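SusD homolog (PDB 4F53) probably binds glycans, perhaps mucin O-glycans, at the outer membrane of Bacteroides ovatus, as a SusD-family lipoprotein with a TPR-like helical fold. Local coordinates at residues Asn249-Gln252 and Arg253-Val256; Arg367-Phe370 and Glu371-Ile375. One frame throughout, in Å; residues are numbered along the deposited sequence.

Overall arrangement
Contact 1 and contact 2 involve opposite helix termini, an N-cap and a C-terminal Schellman turn, in the same SusD/RagB-family chain. Residues 249-256 come first along the sequence and make up nearly all of the short helix 250-257, with Asn249 as the N-cap in front of it; residues 367-375 follow later and carry the end of helix 358-372 out into a Schellman turn. Their centres lie about 22 Å apart and their nearest atoms about 12 Å, so the two do not touch. Contact 1 packs against helix 44-58 and the strands 62-64 and 332-335, whereas contact 2 sits among helices 279-282, 337-349 and 379-383. Contact 1 thus caps and fills a short helix and contact 2 closes a longer one, in separate parts of this helix-rich protein.

Contact 1: residues Asn249-Gln252 and Arg253-Val256; sequences NPWQ and RFMV
Gln252 swings its CG anti to the backbone N (chi1 -176°) and then bends at chi2, while Arg253 also folds at chi2; the two chains converge outside the helix, where Arg253 NH1 donates to Gln252 OE1 at 2.7 Å. The oxygen meets the guanidinium at its edge, near its plane, yet the amide and guanidinium planes stand 79° apart. Were Arg253 an alanine, Gln252 OE1 would probably lose this donor and its amide be freer to turn.

On the inner side, Phe254 turns an edge to the face of Trp251 in a T-shaped stack, the planes 73° apart, with Phe254 CD2 3.8 Å from Trp251 CE3. One face of the Phe254 ring lies over Pro250 O, and its CZ touches Pro250 CB at 3.5 Å. The selenomethionine Met255 runs alongside Trp251, its CE 4.1 Å from Trp251 CZ3.

Asn249 is the N-cap: its OD1 accepts from Trp251 N at 3.0 Å, in the carbonyl plane. Helical bonds follow from Phe254 N to Pro250 O and from Met255 N to Trp251 O. Asn249 ND2 in turn donates to Asp330 O, tying the cap to the neighbouring loop. Pro250 and Phe254 pack on Ser47 of helix 44-58, Trp251 and Met255 reach Val62 of strand 62-64, and Pro250 also rests on Ile332 of strand 332-335.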
loop_
_atom_site.group_PDB
_atom_site.type_symbol
_atom_site.label_atom_id
_atom_site.label_comp_id
_atom_site.label_asym_id
_atom_site.label_seq_id
_atom_site.Cartn_x
_atom_site.Cartn_y
_atom_site.Cartn_z
ATOM N N ASN A 249 -7.510 11.001 -11.941
ATOM C CA ASN A 249 -7.238 9.828 -11.108
ATOM C C ASN A 249 -6.930 8.642 -12.053
ATOM O O ASN A 249 -7.762 8.312 -12.908
ATOM C CB ASN A 249 -8.413 9.513 -10.170
ATOM C CG ASN A 249 -8.075 8.470 -9.150
ATOM O OD1 ASN A 249 -7.591 7.391 -9.472
ATOM N ND2 ASN A 249 -8.330 8.759 -7.896
ATOM N N PRO A 250 -5.729 8.022 -11.923
ATOM C CA PRO A 250 -5.340 6.948 -12.864
ATOM C C PRO A 250 -6.206 5.684 -12.763
ATOM O O PRO A 250 -6.294 4.962 -13.738
ATOM C CB PRO A 250 -3.884 6.656 -12.471
ATOM C CG PRO A 250 -3.768 7.079 -11.043
ATOM C CD PRO A 250 -4.639 8.309 -10.958
ATOM N N TRP A 251 -6.850 5.427 -11.612
ATOM C CA TRP A 251 -7.728 4.265 -11.415
ATOM C C TRP A 251 -8.919 4.274 -12.355
ATOM O O TRP A 251 -9.406 3.199 -12.708
ATOM C CB TRP A 251 -8.220 4.178 -9.983
ATOM C CG TRP A 251 -7.113 3.812 -9.042
ATOM C CD1 TRP A 251 -6.376 4.657 -8.260
ATOM C CD2 TRP A 251 -6.575 2.499 -8.836
ATOM N NE1 TRP A 251 -5.422 3.951 -7.564
ATOM C CE2 TRP A 251 -5.513 2.620 -7.904
ATOM C CE3 TRP A 251 -6.876 1.226 -9.360
ATOM C CZ2 TRP A 251 -4.791 1.502 -7.438
ATOM C CZ3 TRP A 251 -6.116 0.130 -8.941
ATOM C CH2 TRP A 251 -5.110 0.270 -7.979
ATOM N N GLN A 252 -9.378 5.474 -12.778
ATOM C CA GLN A 252 -10.467 5.607 -13.748
ATOM C C GLN A 252 -10.036 4.980 -15.085
ATOM O O GLN A 252 -10.845 4.374 -15.769
ATOM C CB GLN A 252 -10.891 7.072 -13.921
ATOM C CG GLN A 252 -12.105 7.236 -14.857
ATOM C CD GLN A 252 -11.713 7.396 -16.326
ATOM O OE1 GLN A 252 -10.555 7.656 -16.704
ATOM N NE2 GLN A 252 -12.654 7.218 -17.196
ATOM N N ARG A 253 -8.761 5.083 -15.424
ATOM C CA ARG A 253 -8.198 4.467 -16.619
ATOM C C ARG A 253 -8.121 2.951 -16.448
ATOM O O ARG A 253 -8.676 2.212 -17.265
ATOM C CB ARG A 253 -6.778 5.031 -16.918
ATOM C CG ARG A 253 -6.706 6.518 -17.217
ATOM C CD ARG A 253 -7.533 6.899 -18.419
ATOM N NE ARG A 253 -7.146 8.216 -18.921
ATOM C CZ ARG A 253 -7.911 9.300 -18.879
ATOM N NH1 ARG A 253 -9.128 9.243 -18.354
ATOM N NH2 ARG A 253 -7.471 10.446 -19.373
ATOM N N PHE A 254 -7.463 2.493 -15.378
ATOM C CA PHE A 254 -7.223 1.055 -15.134
ATOM C C PHE A 254 -8.497 0.271 -15.040
ATOM O O PHE A 254 -8.601 -0.789 -15.653
ATOM C CB PHE A 254 -6.386 0.789 -13.874
ATOM C CG PHE A 254 -5.192 1.688 -13.664
ATOM C CD1 PHE A 254 -4.478 2.194 -14.751
ATOM C CD2 PHE A 254 -4.766 2.012 -12.377
ATOM C CE1 PHE A 254 -3.410 3.072 -14.557
ATOM C CE2 PHE A 254 -3.672 2.853 -12.182
ATOM C CZ PHE A 254 -3.006 3.384 -13.274
HETATM N N MSE A 255 -9.469 0.808 -14.299
HETATM C CA MSE A 255 -10.716 0.111 -14.065
HETATM C C MSE A 255 -11.793 0.404 -15.125
HETATM O O MSE A 255 -12.271 -0.513 -15.797
HETATM C CB MSE A 255 -11.237 0.483 -12.652
HETATM C CG MSE A 255 -10.289 0.043 -11.510
HETATM SE SE MSE A 255 -10.735 -1.780 -10.948
HETATM C CE MSE A 255 -9.610 -1.986 -9.405
ATOM N N VAL A 256 -12.208 1.666 -15.241
ATOM C CA VAL A 256 -13.357 2.025 -16.063
ATOM C C VAL A 256 -13.029 2.113 -17.561
ATOM O O VAL A 256 -13.647 1.386 -18.342
ATOM C CB VAL A 256 -14.058 3.318 -15.543
ATOM C CG1 VAL A 256 -15.318 3.604 -16.344
ATOM C CG2 VAL A 256 -14.396 3.204 -14.058
#

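Contact 2: residues Arg367-Phe370 and Glu371-Ile375; sequences RLSF and EENGI
A Schellman motif ends helix 358-372 here, with Gly374 at the C-prime position, where its positive phi turns the chain out of the helix. Ile375 N reaches back to Phe370 O at 2.8 Å, and Gly374 N bonds to Glu371 O at 3.2 Å. Phe370 O also accepts from Asn373 N, at 3.1 Å; the two donors come from opposite faces of its carbonyl plane. The motif has its customary apolar closure as well: Ile375 CG2, anti to its own backbone N, meets Phe370 CD2 at 3.6 Å, the two side chains crossing at a slant. Beyond this pair the Phe370 ring meets that of Tyr382 in helix 379-383.

Asn373 folds its amide back over the last turn, CG beside the backbone N (chi1 -72°), and ND2 donates to Ser369 O at 2.8 Å from above the carbonyl plane. A water draws three side chains together: it accepts from Ser369 OG at 2.6 Å, donates to Glu372 OE1 at 2.9 Å and takes a weak bond from Asn373 ND2. Ser369 OG is also bonded to Arg278, and Glu372 OE1 to Ser338 of helix 337-349. On another side of the helix, the side chain of Glu371 comes within about 3 Å of a bound calcium ion.

Two backbone N-H groups thus serve Phe370 O, and the Asn373 amide, with a weak bond from its own backbone N, serves Ser369 O, while the nearby calcium would probably favour a charged Glu371 carboxylate.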
loop_
_atom_site.group_PDB
_atom_site.type_symbol
_atom_site.label_atom_id
_atom_site.label_comp_id
_atom_site.label_asym_id
_atom_site.label_seq_id
_atom_site.Cartn_x
_atom_site.Cartn_y
_atom_site.Cartn_z
ATOM N N ARG A 367 -15.334 3.178 12.458
ATOM C CA ARG A 367 -16.149 4.404 12.410
ATOM C C ARG A 367 -15.503 5.439 11.486
ATOM O O ARG A 367 -16.205 6.039 10.673
ATOM C CB ARG A 367 -16.346 5.025 13.812
ATOM C CG ARG A 367 -17.204 4.176 14.751
ATOM C CD ARG A 367 -17.208 4.726 16.182
ATOM N NE ARG A 367 -17.940 3.860 17.111
ATOM C CZ ARG A 367 -19.268 3.832 17.224
ATOM N NH1 ARG A 367 -20.027 4.620 16.466
ATOM N NH2 ARG A 367 -19.848 3.009 18.088
ATOM N N LEU A 368 -14.165 5.640 11.606
ATOM C CA LEU A 368 -13.450 6.578 10.755
ATOM C C LEU A 368 -13.549 6.164 9.278
ATOM O O LEU A 368 -13.747 7.035 8.423
ATOM C CB LEU A 368 -11.973 6.699 11.171
ATOM C CG LEU A 368 -11.695 7.537 12.425
ATOM C CD1 LEU A 368 -10.288 7.272 12.947
ATOM C CD2 LEU A 368 -11.916 9.019 12.165
ATOM N N SER A 369 -13.468 4.837 8.983
ATOM C CA SER A 369 -13.545 4.355 7.615
ATOM C C SER A 369 -14.951 4.590 7.031
ATOM O O SER A 369 -15.073 5.020 5.863
ATOM C CB SER A 369 -13.133 2.893 7.542
ATOM O OG SER A 369 -13.269 2.386 6.226
ATOM N N PHE A 370 -15.997 4.356 7.837
ATOM C CA PHE A 370 -17.393 4.643 7.443
ATOM C C PHE A 370 -17.541 6.149 7.075
ATOM O O PHE A 370 -18.028 6.475 6.001
ATOM C CB PHE A 370 -18.356 4.248 8.566
ATOM C CG PHE A 370 -18.855 2.822 8.484
ATOM C CD1 PHE A 370 -17.963 1.759 8.321
ATOM C CD2 PHE A 370 -20.212 2.535 8.609
ATOM C CE1 PHE A 370 -18.421 0.444 8.275
ATOM C CE2 PHE A 370 -20.671 1.218 8.541
ATOM C CZ PHE A 370 -19.772 0.179 8.400
ATOM N N GLU A 371 -17.042 7.039 7.941
ATOM C CA GLU A 371 -17.041 8.488 7.741
ATOM C C GLU A 371 -16.249 8.874 6.482
ATOM O O GLU A 371 -16.707 9.701 5.708
ATOM C CB GLU A 371 -16.452 9.176 8.974
ATOM C CG GLU A 371 -16.644 10.678 8.989
ATOM C CD GLU A 371 -16.182 11.361 10.260
ATOM O OE1 GLU A 371 -15.838 10.657 11.242
ATOM O OE2 GLU A 371 -16.155 12.613 10.264
ATOM N N GLU A 372 -15.076 8.272 6.269
ATOM C CA GLU A 372 -14.239 8.532 5.085
ATOM C C GLU A 372 -14.988 8.190 3.786
ATOM O O GLU A 372 -14.699 8.751 2.739
ATOM C CB GLU A 372 -12.954 7.665 5.146
ATOM C CG GLU A 372 -11.885 8.153 6.111
ATOM C CD GLU A 372 -10.822 7.162 6.558
ATOM O OE1 GLU A 372 -10.871 5.962 6.192
ATOM O OE2 GLU A 372 -9.928 7.605 7.307
ATOM N N ASN A 373 -15.930 7.227 3.856
ATOM C CA ASN A 373 -16.646 6.714 2.695
ATOM C C ASN A 373 -18.074 7.215 2.633
ATOM O O ASN A 373 -18.859 6.704 1.831
ATOM C CB ASN A 373 -16.572 5.184 2.691
ATOM C CG ASN A 373 -15.178 4.705 2.331
ATOM O OD1 ASN A 373 -14.710 4.874 1.210
ATOM N ND2 ASN A 373 -14.435 4.193 3.288
ATOM N N GLY A 374 -18.370 8.260 3.422
ATOM C CA GLY A 374 -19.663 8.933 3.455
ATOM C C GLY A 374 -20.809 8.105 3.980
ATOM O O GLY A 374 -21.955 8.416 3.678
ATOM N N ILE A 375 -20.529 7.058 4.782
ATOM C CA ILE A 375 -21.598 6.224 5.332
ATOM C C ILE A 375 -22.050 6.833 6.659
ATOM O O ILE A 375 -21.290 6.904 7.611
ATOM C CB ILE A 375 -21.174 4.738 5.432
ATOM C CG1 ILE A 375 -20.746 4.240 4.048
ATOM C CG2 ILE A 375 -22.319 3.885 6.014
ATOM C CD1 ILE A 375 -19.971 3.131 4.093
HETATM O O HOH W 1 -11.813 3.824 4.558
#